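Side-chain contacts in MutT/nudix family protein (Enterococcus faecalis, PDB 2FML), which is of unknown function but, joining a Nudix fold to a winged-helix domain, probably recognises nucleotide derivatives as an NrtR-like regulator or as a hydrolase: residues A[43-48]-A[56-61]; A[73-78]-A[95-100]; A[88-93]-A[104-109]; A[125-130]-A[187-192]; A[170-175]-A[193-198]. All coordinates share one frame; numbering follows the deposited sequence.

Contact 1 (A[43-48]-A[56-61]); sequences DMVLLC and LKVLLI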
# COMPACT_ATOMS: atom_id res chain seq x y z
N ASP A 43 10.48 0.44 -6.71
CA ASP A 43 10.36 0.74 -8.11
C ASP A 43 9.44 1.96 -8.20
O ASP A 43 8.52 2.16 -7.35
CB ASP A 43 9.70 -0.45 -8.86
CG ASP A 43 10.70 -1.56 -9.18
OD1 ASP A 43 11.52 -1.37 -10.11
OD2 ASP A 43 10.71 -2.61 -8.46
N MSE A 44 9.66 2.75 -9.25
CA MSE A 44 9.00 4.04 -9.34
C MSE A 44 8.27 4.19 -10.65
O MSE A 44 8.87 3.97 -11.71
CB MSE A 44 10.05 5.12 -9.16
CG MSE A 44 9.62 6.50 -9.49
SE MSE A 44 8.40 7.30 -8.12
CE MSE A 44 7.00 7.26 -9.14
N VAL A 45 6.97 4.53 -10.56
CA VAL A 45 6.18 4.82 -11.78
C VAL A 45 6.04 6.33 -11.90
O VAL A 45 5.34 6.94 -11.11
CB VAL A 45 4.80 4.15 -11.82
CG1 VAL A 45 4.08 4.53 -13.13
CG2 VAL A 45 4.91 2.57 -11.67
N LEU A 46 6.77 6.91 -12.85
CA LEU A 46 6.75 8.35 -13.12
C LEU A 46 5.90 8.63 -14.33
O LEU A 46 6.17 8.13 -15.41
CB LEU A 46 8.18 8.89 -13.36
CG LEU A 46 9.18 8.80 -12.22
CD1 LEU A 46 10.48 9.41 -12.72
CD2 LEU A 46 8.68 9.62 -11.06
N LEU A 47 4.88 9.47 -14.13
CA LEU A 47 3.91 9.81 -15.13
C LEU A 47 3.96 11.30 -15.34
O LEU A 47 4.01 12.08 -14.38
CB LEU A 47 2.51 9.45 -14.65
CG LEU A 47 2.18 7.99 -14.48
CD1 LEU A 47 0.73 7.86 -14.07
CD2 LEU A 47 2.52 7.18 -15.76
N CYS A 48 3.95 11.71 -16.60
CA CYS A 48 3.85 13.12 -16.93
C CYS A 48 2.80 13.28 -18.03
O CYS A 48 2.22 12.30 -18.52
CB CYS A 48 5.24 13.67 -17.33
SG CYS A 48 5.90 13.10 -18.89
N LEU A 56 0.06 11.37 -22.46
CA LEU A 56 0.56 10.82 -21.22
C LEU A 56 1.87 10.09 -21.53
O LEU A 56 1.99 9.43 -22.56
CB LEU A 56 -0.40 9.82 -20.61
CG LEU A 56 -1.75 10.23 -20.03
CD1 LEU A 56 -2.48 8.92 -19.59
CD2 LEU A 56 -1.63 11.17 -18.85
N LYS A 57 2.86 10.24 -20.67
CA LYS A 57 4.10 9.49 -20.86
C LYS A 57 4.48 8.82 -19.54
O LYS A 57 4.05 9.23 -18.46
CB LYS A 57 5.23 10.38 -21.39
CG LYS A 57 4.87 11.29 -22.54
CD LYS A 57 6.05 11.58 -23.44
CE LYS A 57 5.70 12.64 -24.46
NZ LYS A 57 6.83 13.11 -25.35
N VAL A 58 5.27 7.75 -19.63
CA VAL A 58 5.75 7.03 -18.47
C VAL A 58 7.26 6.78 -18.67
O VAL A 58 7.69 6.49 -19.79
CB VAL A 58 4.97 5.71 -18.26
CG1 VAL A 58 5.10 4.79 -19.50
CG2 VAL A 58 5.43 5.00 -16.92
N LEU A 59 8.06 6.95 -17.62
CA LEU A 59 9.50 6.80 -17.76
C LEU A 59 9.90 5.30 -17.63
O LEU A 59 9.46 4.64 -16.68
CB LEU A 59 10.24 7.63 -16.70
CG LEU A 59 11.74 7.75 -16.80
CD1 LEU A 59 12.22 8.82 -15.89
CD2 LEU A 59 12.33 6.39 -16.38
N LEU A 60 10.69 4.82 -18.58
CA LEU A 60 11.22 3.42 -18.57
C LEU A 60 12.72 3.51 -18.77
O LEU A 60 13.20 4.45 -19.36
CB LEU A 60 10.64 2.55 -19.68
CG LEU A 60 9.14 2.26 -19.68
CD1 LEU A 60 8.75 1.30 -20.80
CD2 LEU A 60 8.69 1.69 -18.29
N ILE A 61 13.45 2.51 -18.29
CA ILE A 61 14.88 2.44 -18.54
C ILE A 61 15.10 1.12 -19.22
O ILE A 61 14.35 0.17 -18.99
CB ILE A 61 15.73 2.44 -17.24
CG1 ILE A 61 15.32 1.24 -16.35
CG2 ILE A 61 15.62 3.74 -16.51
CD1 ILE A 61 16.42 0.65 -15.47
O HOH W 1 8.68 5.35 -14.26
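Leu47 faces Val58 as a non-hydrogen-bonded antiparallel pair and Cys48 faces Lys57 as a hydrogen-bonded one, strands 43-48 and 56-61 running antiparallel with 150° between their directions. Cys48 N gives to Lys57 O at 3.1 Å; in return Lys57 N reaches Cys48 O at 3.0 Å. Leu59 N adds a bond of 3.1 Å to Leu46 O. Beyond this pair the strands open and a water replaces direct bonds, accepting from Leu46 N and donating to Met44 O and to Leu59 O, the last at 2.6 Å. This is the hairpin of strands 39-50 and 55-63 in the central sheet of the Nudix fold. On one face Leu47 CD2 crosses Val58 at 3.8 Å from its CB, while Val45 CG1 meets Val58 CG2 at 4.1 Å; Val45 also packs on Ile189 and Ala193 of helix 186-200. On the other face Leu46 and Leu59 lie side by side, pointing the same way, their CD1 atoms 3.7 Å apart; on helix 85-97 Leu46 rests on Thr93 and Leu59 on Thr97. Near the hairpin turn Cys48 SG rests against Lys57 CB, whose extended chain carries NZ away to a salt bridge with Glu134.

Contact 2 (A[73-78]-A[95-100]); sequences ALPGGF and EETGVV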
# COMPACT_ATOMS: atom_id res chain seq x y z
N ALA A 73 12.18 -1.50 -18.31
CA ALA A 73 11.87 -1.75 -16.94
C ALA A 73 11.52 -0.42 -16.27
O ALA A 73 11.93 0.62 -16.74
CB ALA A 73 13.10 -2.40 -16.24
N LEU A 74 10.80 -0.44 -15.14
CA LEU A 74 10.80 0.76 -14.25
C LEU A 74 12.16 1.00 -13.62
O LEU A 74 12.94 0.04 -13.38
CB LEU A 74 9.71 0.69 -13.15
CG LEU A 74 8.28 0.41 -13.68
CD1 LEU A 74 7.35 -0.13 -12.57
CD2 LEU A 74 7.63 1.67 -14.37
N PRO A 75 12.48 2.27 -13.33
CA PRO A 75 13.67 2.53 -12.55
C PRO A 75 13.42 2.02 -11.11
O PRO A 75 12.32 2.10 -10.64
CB PRO A 75 13.76 4.06 -12.55
CG PRO A 75 12.37 4.53 -12.83
CD PRO A 75 11.75 3.50 -13.70
N GLY A 76 14.43 1.46 -10.44
CA GLY A 76 14.26 1.06 -9.03
C GLY A 76 15.52 0.38 -8.54
O GLY A 76 16.50 0.29 -9.26
N GLY A 77 15.52 -0.13 -7.33
CA GLY A 77 16.74 -0.71 -6.82
C GLY A 77 16.59 -1.12 -5.39
O GLY A 77 15.51 -1.08 -4.83
N PHE A 78 17.70 -1.52 -4.82
CA PHE A 78 17.79 -2.09 -3.48
C PHE A 78 17.71 -1.02 -2.40
O PHE A 78 18.36 -0.01 -2.47
CB PHE A 78 19.07 -2.95 -3.37
CG PHE A 78 18.96 -4.24 -4.12
CD1 PHE A 78 18.44 -5.39 -3.50
CD2 PHE A 78 19.27 -4.31 -5.48
CE1 PHE A 78 18.25 -6.63 -4.20
CE2 PHE A 78 19.10 -5.55 -6.20
CZ PHE A 78 18.57 -6.71 -5.53
N GLU A 95 19.55 8.59 -9.07
CA GLU A 95 20.81 7.95 -9.54
C GLU A 95 20.62 7.40 -10.94
O GLU A 95 21.54 7.54 -11.78
CB GLU A 95 21.29 6.80 -8.60
CG GLU A 95 21.21 7.13 -7.08
CD GLU A 95 22.23 6.43 -6.12
OE1 GLU A 95 22.23 5.16 -6.09
OE2 GLU A 95 22.96 7.16 -5.38
N GLU A 96 19.42 6.79 -11.18
CA GLU A 96 19.08 6.13 -12.46
C GLU A 96 18.52 6.99 -13.58
O GLU A 96 18.66 6.62 -14.74
CB GLU A 96 18.16 4.94 -12.25
CG GLU A 96 18.67 3.97 -11.20
CD GLU A 96 18.27 2.51 -11.45
OE1 GLU A 96 17.14 2.23 -11.94
OE2 GLU A 96 19.13 1.64 -11.10
N THR A 97 17.91 8.14 -13.25
CA THR A 97 17.17 8.94 -14.24
C THR A 97 17.55 10.40 -14.24
O THR A 97 17.19 11.13 -15.18
CB THR A 97 15.61 8.91 -14.03
OG1 THR A 97 15.28 9.58 -12.81
CG2 THR A 97 15.06 7.48 -14.01
N GLY A 98 18.22 10.84 -13.18
CA GLY A 98 18.54 12.25 -12.98
C GLY A 98 17.41 13.09 -12.40
O GLY A 98 17.59 14.23 -12.12
N VAL A 99 16.25 12.51 -12.18
CA VAL A 99 15.09 13.31 -11.76
C VAL A 99 15.03 13.49 -10.23
O VAL A 99 15.17 12.51 -9.46
CB VAL A 99 13.81 12.71 -12.32
CG1 VAL A 99 12.62 13.64 -12.05
CG2 VAL A 99 14.01 12.42 -13.80
N VAL A 100 14.88 14.75 -9.82
CA VAL A 100 14.68 15.12 -8.43
C VAL A 100 13.17 15.34 -8.16
O VAL A 100 12.58 16.28 -8.70
CB VAL A 100 15.50 16.38 -8.06
CG1 VAL A 100 15.40 16.66 -6.58
CG2 VAL A 100 16.97 16.22 -8.46
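The Nudix box, residues 77-98, runs from a strand through a loop into helix 85-97, and here the strand just before it, at Pro75 and Gly76, meets the last turn of that helix at Glu96 and Thr97. The one hydrogen bond between the segments runs from Gly76 N to Glu96 OE1, 3.2 Å long and bent to 147° at the hydrogen. It reaches the oxygen from above the carboxylate plane, 50° out of it. The bend of the Glu96 chain at CB-CG (chi2 -149°) helps bring the group there. The same oxygen lies 3.5 Å from Pro75 CA.

Beside this polar pair is an apolar one: Pro75 CB is 3.9 Å from Thr97 CG2, and Leu59 of the neighbouring strand packs on both residues. Thr97 divides its labour. Its OG1 sits between the backbone N and the carbonyl carbon, where it accepts from Val99 N at 3.2 Å in an ST turn and bonds back to Thr93 O, while the methyl is turned to the proline. Gly98 then leaves the helix with positive phi.

Glu96 OE1 also approaches Gly76 O to 3.4 Å, and OE2 comes almost as near. These are acceptor pairs without a bond: the Gly76 N-H is the polar link, while the two carboxylate oxygens would probably repel Gly76 O unless a cation lay nearby. Such a gathering of a glycine carbonyl and a box glutamate is consistent with the metal site of catalytic Nudix hydrolases, where groups of this kind bind divalent cations.

Contact 3 (A[88-93]-A[104-109]); sequences SVLRET and ENIEQL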
# COMPACT_ATOMS: atom_id res chain seq x y z
N SER A 88 14.71 5.67 -0.21
CA SER A 88 15.40 4.82 -1.16
C SER A 88 14.87 5.08 -2.62
O SER A 88 15.65 5.17 -3.60
CB SER A 88 15.25 3.34 -0.70
OG SER A 88 15.98 2.46 -1.55
N VAL A 89 13.55 5.19 -2.76
CA VAL A 89 12.98 5.34 -4.12
C VAL A 89 13.35 6.69 -4.74
O VAL A 89 13.58 6.78 -5.95
CB VAL A 89 11.44 5.03 -4.21
CG1 VAL A 89 10.57 6.19 -3.64
CG2 VAL A 89 11.08 4.66 -5.66
N LEU A 90 13.44 7.72 -3.90
CA LEU A 90 13.91 9.01 -4.33
C LEU A 90 15.38 9.06 -4.72
O LEU A 90 15.72 9.73 -5.67
CB LEU A 90 13.64 10.09 -3.26
CG LEU A 90 12.26 10.36 -2.63
CD1 LEU A 90 12.43 11.52 -1.60
CD2 LEU A 90 11.24 10.65 -3.64
N ARG A 91 16.23 8.37 -3.96
CA ARG A 91 17.67 8.20 -4.26
C ARG A 91 17.90 7.38 -5.56
O ARG A 91 18.69 7.78 -6.41
CB ARG A 91 18.29 7.46 -3.08
CG ARG A 91 19.80 7.54 -2.89
CD ARG A 91 20.19 6.38 -2.04
NE ARG A 91 20.51 5.34 -2.97
CZ ARG A 91 20.12 4.09 -2.98
NH1 ARG A 91 19.33 3.53 -2.07
NH2 ARG A 91 20.56 3.38 -3.97
N GLU A 92 17.21 6.25 -5.70
CA GLU A 92 17.29 5.40 -6.92
C GLU A 92 16.79 6.06 -8.18
O GLU A 92 17.37 5.87 -9.24
CB GLU A 92 16.59 4.07 -6.72
CG GLU A 92 17.34 3.16 -5.76
CD GLU A 92 18.64 2.54 -6.35
OE1 GLU A 92 18.85 2.52 -7.59
OE2 GLU A 92 19.44 2.01 -5.56
N THR A 93 15.75 6.86 -8.06
CA THR A 93 15.19 7.58 -9.20
C THR A 93 16.18 8.65 -9.67
O THR A 93 16.44 8.76 -10.86
CB THR A 93 13.82 8.20 -8.88
OG1 THR A 93 12.94 7.16 -8.48
CG2 THR A 93 13.23 9.07 -10.08
N GLU A 104 6.81 14.65 -0.56
CA GLU A 104 5.46 15.12 -0.46
C GLU A 104 4.76 14.86 -1.78
O GLU A 104 3.54 14.82 -1.82
CB GLU A 104 5.42 16.63 -0.13
CG GLU A 104 6.75 17.26 0.33
CD GLU A 104 7.08 17.06 1.83
OE1 GLU A 104 6.94 18.03 2.64
OE2 GLU A 104 7.53 15.93 2.20
N ASN A 105 5.54 14.65 -2.85
CA ASN A 105 5.01 14.41 -4.22
C ASN A 105 4.99 12.96 -4.78
O ASN A 105 4.65 12.70 -5.95
CB ASN A 105 5.68 15.37 -5.18
CG ASN A 105 5.29 16.81 -4.90
OD1 ASN A 105 4.31 17.30 -5.46
ND2 ASN A 105 5.99 17.47 -3.99
N ILE A 106 5.33 12.02 -3.91
CA ILE A 106 5.22 10.63 -4.27
C ILE A 106 4.10 9.99 -3.44
O ILE A 106 3.81 10.46 -2.34
CB ILE A 106 6.57 9.87 -4.13
CG1 ILE A 106 7.02 9.83 -2.65
CG2 ILE A 106 7.57 10.52 -5.04
CD1 ILE A 106 8.26 8.87 -2.35
N GLU A 107 3.49 8.94 -3.97
CA GLU A 107 2.64 8.13 -3.15
C GLU A 107 3.04 6.65 -3.25
O GLU A 107 3.35 6.17 -4.33
CB GLU A 107 1.13 8.33 -3.51
CG GLU A 107 0.68 7.72 -4.89
CD GLU A 107 -0.76 8.18 -5.33
OE1 GLU A 107 -0.90 9.37 -5.74
OE2 GLU A 107 -1.72 7.36 -5.25
N GLN A 108 2.97 5.94 -2.14
CA GLN A 108 3.21 4.52 -2.19
C GLN A 108 2.10 3.83 -2.98
O GLN A 108 0.93 4.17 -2.83
CB GLN A 108 3.36 3.95 -0.79
CG GLN A 108 4.22 2.78 -0.75
CD GLN A 108 4.37 2.28 0.64
OE1 GLN A 108 5.30 2.66 1.39
NE2 GLN A 108 3.51 1.36 0.99
N LEU A 109 2.45 2.92 -3.90
CA LEU A 109 1.41 2.39 -4.76
C LEU A 109 0.95 0.99 -4.25
O LEU A 109 -0.24 0.76 -3.95
CB LEU A 109 1.91 2.36 -6.22
CG LEU A 109 1.13 1.58 -7.30
CD1 LEU A 109 -0.27 2.12 -7.51
CD2 LEU A 109 1.93 1.54 -8.60
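Ile106 of the 104-109 segment meets Val89 and Leu90 on one side of the Nudix-box helix, and its CD1 atom does most of the touching. CD1 lies 3.8 Å from Val89 CG1, the two side chains reaching toward each other tip to tip. Leu90 comes across instead, with CD2 at 3.7 Å from Ile106 CD1 and at 3.9 Å from Ile106 CG2. The first torsion of Ile106 (chi1 65°) sets CG1 between the backbone N and the carbonyl carbon and aims CD1 at the helix. With the nearest CA atoms, Leu90 and Ile106, 8.8 Å apart, the side chains alone bridge the gap.

The tight part is these three methyl contacts at CD1 and CG2 of Ile106. Val89 is the buried end and also packs on Val42 and Met44 of the sheet, while Tyr128 closes on Ile106. On the looser side Leu90 and Ile106 are both partly exposed, and Leu90 also packs on Ile101. Around the helix, away from the strand, Arg91 makes salt bridges to Glu83 and Glu95.

Within the helix Val89 O takes Thr93 N at 3.0 Å and Thr93 OG1 at 2.6 Å, from opposite faces of its plane, so two donors grip this carbonyl oxygen. The contact itself is undirected van der Waals packing; the directional bonds nearby, such as that of Glu107 with Leu129, lie in the backbone and may help place Ile106.

Contact 4 (A[125-130]-A[187-192]); sequences TVSYLA and SEIIIK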
# COMPACT_ATOMS: atom_id res chain seq x y z
N THR A 125 9.30 -5.85 -3.60
CA THR A 125 9.39 -4.50 -4.01
C THR A 125 8.23 -3.62 -3.47
O THR A 125 7.12 -4.03 -3.39
CB THR A 125 9.58 -4.46 -5.52
OG1 THR A 125 10.26 -3.26 -5.89
CG2 THR A 125 8.22 -4.54 -6.30
N VAL A 126 8.54 -2.42 -3.05
CA VAL A 126 7.55 -1.48 -2.69
C VAL A 126 7.54 -0.51 -3.87
O VAL A 126 8.51 0.16 -4.16
CB VAL A 126 7.86 -0.79 -1.38
CG1 VAL A 126 6.81 0.21 -1.05
CG2 VAL A 126 8.01 -1.79 -0.30
N SER A 127 6.47 -0.52 -4.61
CA SER A 127 6.38 0.43 -5.71
C SER A 127 5.72 1.78 -5.28
O SER A 127 4.93 1.84 -4.37
CB SER A 127 5.66 -0.20 -6.91
OG SER A 127 4.28 -0.40 -6.63
N TYR A 128 6.12 2.82 -6.00
CA TYR A 128 5.64 4.18 -5.84
C TYR A 128 5.16 4.77 -7.17
O TYR A 128 5.58 4.34 -8.22
CB TYR A 128 6.75 5.07 -5.24
CG TYR A 128 7.00 4.79 -3.79
CD1 TYR A 128 6.51 5.65 -2.82
CD2 TYR A 128 7.81 3.67 -3.39
CE1 TYR A 128 6.80 5.43 -1.46
CE2 TYR A 128 8.10 3.44 -2.08
CZ TYR A 128 7.56 4.28 -1.11
OH TYR A 128 7.80 4.01 0.18
N LEU A 129 4.33 5.80 -7.06
CA LEU A 129 3.71 6.53 -8.17
C LEU A 129 3.97 8.03 -7.94
O LEU A 129 3.87 8.53 -6.82
CB LEU A 129 2.20 6.27 -8.14
CG LEU A 129 1.24 7.01 -9.08
CD1 LEU A 129 1.76 6.96 -10.56
CD2 LEU A 129 -0.14 6.33 -8.98
N ALA A 130 4.36 8.75 -8.99
CA ALA A 130 4.41 10.22 -8.90
C ALA A 130 4.05 10.80 -10.23
O ALA A 130 4.30 10.17 -11.30
CB ALA A 130 5.80 10.70 -8.47
N SER A 187 5.07 -5.10 -15.72
CA SER A 187 3.78 -4.92 -16.40
C SER A 187 2.60 -4.86 -15.39
O SER A 187 1.67 -4.02 -15.54
CB SER A 187 3.56 -6.09 -17.38
OG SER A 187 3.00 -7.07 -16.58
N GLU A 188 2.67 -5.72 -14.36
CA GLU A 188 1.69 -5.67 -13.28
C GLU A 188 1.72 -4.40 -12.48
O GLU A 188 0.73 -4.01 -11.92
CB GLU A 188 1.84 -6.82 -12.25
CG GLU A 188 1.42 -8.18 -12.73
CD GLU A 188 2.04 -9.23 -11.85
OE1 GLU A 188 1.78 -9.12 -10.64
OE2 GLU A 188 2.82 -10.10 -12.36
N ILE A 189 2.92 -3.89 -12.27
CA ILE A 189 3.11 -2.66 -11.56
C ILE A 189 2.58 -1.44 -12.37
O ILE A 189 1.95 -0.55 -11.80
CB ILE A 189 4.61 -2.43 -11.16
CG1 ILE A 189 5.31 -3.69 -10.53
CG2 ILE A 189 4.71 -1.15 -10.35
CD1 ILE A 189 6.74 -3.36 -9.93
N ILE A 190 2.83 -1.38 -13.67
CA ILE A 190 2.30 -0.27 -14.48
C ILE A 190 0.76 -0.26 -14.57
O ILE A 190 0.10 0.80 -14.41
CB ILE A 190 2.97 -0.23 -15.87
CG1 ILE A 190 4.39 0.24 -15.63
CG2 ILE A 190 2.22 0.81 -16.86
CD1 ILE A 190 5.34 0.08 -16.74
N ILE A 191 0.20 -1.43 -14.78
CA ILE A 191 -1.26 -1.63 -14.74
C ILE A 191 -1.82 -1.23 -13.37
O ILE A 191 -2.83 -0.53 -13.28
CB ILE A 191 -1.58 -3.11 -15.10
CG1 ILE A 191 -1.20 -3.38 -16.56
CG2 ILE A 191 -3.00 -3.53 -14.77
CD1 ILE A 191 -1.99 -2.69 -17.53
N LYS A 192 -1.18 -1.66 -12.29
CA LYS A 192 -1.62 -1.20 -10.93
C LYS A 192 -1.65 0.33 -10.81
O LYS A 192 -2.62 0.90 -10.31
CB LYS A 192 -0.79 -1.83 -9.80
CG LYS A 192 -1.28 -1.65 -8.32
CD LYS A 192 -2.41 -2.64 -7.83
CE LYS A 192 -2.06 -4.11 -7.74
NZ LYS A 192 -3.27 -4.91 -7.08
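Ile189 lies over Thr125 and Ser127, alternate residues on the same face of strand 123-131, and touches each with a different branch. Its CG2 methyl settles on Ser127, 3.7 Å from CB and 3.8 Å from OG of that serine. The longer branch extends to CD1, which meets Thr125 CG2 tip to tip at 4.1 Å. A chi1 of -46° puts CG1 of Ile189 anti to the carbonyl carbon and CG2 anti to the backbone N, and from there the two branches touch Thr125 and Ser127 respectively.

In this way helix 186-200 lies against one face of the Nudix sheet, while helix 85-97 lies against the other: Tyr128, next after Ser127, turns away to pack on Val89. Leu74, on the 72-78 strand, also touches Ile189.

Farther out, hydrogen bonds fix the two strand hydroxyls. Ser127 OG, set between the backbone N and carbonyl carbon by its first torsion (chi1 69°), bonds to His110 O of the adjoining strand. Thr125 OG1 bonds to Asp43 OD2 and Thr41 OG1, which holds the methyl CG2 toward the helix. On the helix side the backbone bond from Ile191 N to Ser187 O spans the turn that carries Ile189.

Contact 5 (A[170-175]-A[193-198]); sequences DLKTAA and AFNRVV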
# COMPACT_ATOMS: atom_id res chain seq x y z
N ASP A 170 -2.73 -5.58 -20.93
CA ASP A 170 -4.14 -5.77 -20.60
C ASP A 170 -4.43 -5.21 -19.21
O ASP A 170 -3.85 -5.69 -18.24
CB ASP A 170 -4.52 -7.26 -20.63
CG ASP A 170 -6.04 -7.48 -20.50
OD1 ASP A 170 -6.66 -7.11 -19.47
OD2 ASP A 170 -6.62 -8.01 -21.45
N LEU A 171 -5.30 -4.19 -19.14
CA LEU A 171 -5.67 -3.57 -17.88
C LEU A 171 -6.34 -4.46 -16.85
O LEU A 171 -6.31 -4.10 -15.67
CB LEU A 171 -6.52 -2.30 -18.06
CG LEU A 171 -5.77 -1.07 -18.57
CD1 LEU A 171 -6.75 0.03 -18.98
CD2 LEU A 171 -4.64 -0.57 -17.57
N LYS A 172 -6.90 -5.59 -17.26
CA LYS A 172 -7.57 -6.48 -16.29
C LYS A 172 -6.70 -7.67 -15.86
O LYS A 172 -6.84 -8.14 -14.73
CB LYS A 172 -8.97 -6.96 -16.77
CG LYS A 172 -9.91 -5.87 -17.33
CD LYS A 172 -10.26 -4.80 -16.23
CE LYS A 172 -10.06 -3.31 -16.68
NZ LYS A 172 -9.78 -2.44 -15.46
N THR A 173 -5.78 -8.15 -16.70
CA THR A 173 -4.97 -9.35 -16.34
C THR A 173 -3.48 -9.11 -16.32
O THR A 173 -2.71 -10.04 -15.98
CB THR A 173 -5.13 -10.44 -17.37
OG1 THR A 173 -4.62 -9.92 -18.60
CG2 THR A 173 -6.63 -10.85 -17.56
N ALA A 174 -3.05 -7.89 -16.71
CA ALA A 174 -1.63 -7.53 -16.88
C ALA A 174 -0.93 -8.36 -17.93
O ALA A 174 0.27 -8.26 -18.06
CB ALA A 174 -0.85 -7.60 -15.52
N ALA A 175 -1.69 -9.19 -18.68
CA ALA A 175 -1.20 -9.84 -19.90
C ALA A 175 -0.51 -8.87 -20.86
O ALA A 175 -0.94 -7.72 -21.04
CB ALA A 175 -2.34 -10.56 -20.62
N ALA A 193 -0.59 0.98 -11.29
CA ALA A 193 -0.48 2.45 -11.28
C ALA A 193 -1.54 3.09 -12.14
O ALA A 193 -2.16 4.12 -11.71
CB ALA A 193 0.95 2.90 -11.74
N PHE A 194 -1.79 2.52 -13.33
CA PHE A 194 -2.74 3.12 -14.25
C PHE A 194 -4.17 3.04 -13.69
O PHE A 194 -4.92 4.03 -13.73
CB PHE A 194 -2.63 2.46 -15.65
CG PHE A 194 -3.40 3.19 -16.71
CD1 PHE A 194 -2.80 4.20 -17.43
CD2 PHE A 194 -4.75 2.91 -16.93
CE1 PHE A 194 -3.55 4.91 -18.40
CE2 PHE A 194 -5.52 3.64 -17.87
CZ PHE A 194 -4.89 4.63 -18.61
N ASN A 195 -4.54 1.85 -13.21
CA ASN A 195 -5.87 1.59 -12.62
C ASN A 195 -6.07 2.39 -11.30
O ASN A 195 -7.19 2.79 -10.99
CB ASN A 195 -6.03 0.06 -12.40
CG ASN A 195 -6.30 -0.66 -13.70
OD1 ASN A 195 -6.79 -0.04 -14.64
ND2 ASN A 195 -5.99 -1.96 -13.77
N ARG A 196 -4.99 2.62 -10.55
CA ARG A 196 -5.07 3.37 -9.31
C ARG A 196 -5.49 4.81 -9.58
O ARG A 196 -6.30 5.37 -8.84
CB ARG A 196 -3.74 3.33 -8.50
CG ARG A 196 -3.72 4.26 -7.24
CD ARG A 196 -4.53 3.64 -6.09
NE ARG A 196 -4.39 2.16 -6.10
CZ ARG A 196 -3.56 1.45 -5.37
NH1 ARG A 196 -2.74 2.06 -4.49
NH2 ARG A 196 -3.56 0.12 -5.49
N VAL A 197 -4.92 5.40 -10.62
CA VAL A 197 -5.30 6.76 -11.08
C VAL A 197 -6.80 6.86 -11.55
O VAL A 197 -7.56 7.71 -11.05
CB VAL A 197 -4.33 7.28 -12.19
CG1 VAL A 197 -4.80 8.66 -12.72
CG2 VAL A 197 -2.86 7.29 -11.71
N VAL A 198 -7.20 5.99 -12.49
CA VAL A 198 -8.63 5.78 -12.85
C VAL A 198 -9.56 5.64 -11.63
O VAL A 198 -10.62 6.27 -11.61
CB VAL A 198 -8.83 4.54 -13.75
CG1 VAL A 198 -10.30 4.36 -14.02
CG2 VAL A 198 -8.02 4.65 -15.05
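Leu171 and Asn195 join a tight turn, closed by an Asx motif at Asp170, to the side of helix 186-200. Leu171 reaches the helix with its side chain and its carbonyl alike. The methyl CD2 comes obliquely at the Phe194 ring, 3.5 Å from CD2 of that ring, and CD1 of the leucine is 4.0 Å from CE2 of the phenylalanine. The first torsion of Phe194 directs the ring toward Leu171, its CG being anti to the backbone N (chi1 -169°). The ring also meets Phe227, the planes turned about 40° to each other, and Phe227 belongs to helix 217-228 in the winged-helix region, so the contact lies at the join between the Nudix fold and that domain.

The Asn195 amide points ND2 at the turn. This atom gives to Leu171 O at 2.9 Å, with an angle of 153° at the hydrogen, in the carbonyl plane and nearly in the asparagine's own amide plane. Both groups are thus coplanar with the bond, which fixes the rotation of the amide. Its other atom, OD1, lies 3.7 Å from Leu171 CD2. Lys172, an exposed residue with a bent chain, crosses the asparagine and brings NZ near OD1 without a hydrogen bond.

The turn that presents the carbonyl is stiffened from within. Ala174 N returns to Asp170 O, and Ala175 N gives to Thr173 OG1 in an ST turn. Asp170 OD1 takes two backbone donors: Thr173 N from above the carboxylate plane at 3.1 Å, and Lys172 N nearly along its C-O bond at 2.7 Å.

From the N terminus, contact 1 closes the short hairpin loop between strands 39-50 and 55-63, in series with all the others. Contact 2 then closes the Nudix-box loop and helix, bringing residues 95-100 back to the strand at 73-78. Contact 3 starts inside that span and ends beyond it, so the two cross while sharing helix 85-97, and strand 106-112 is joined to the helix. Both close before contact 4 opens the longest loop, from strand 123-131 to helix 186-200 on the other face of the sheet. Contact 5 crosses contact 4, starting between its segments and ending on the next six residues of the same helix; Leu109 with Arg196 ties contact 3 to contact 5.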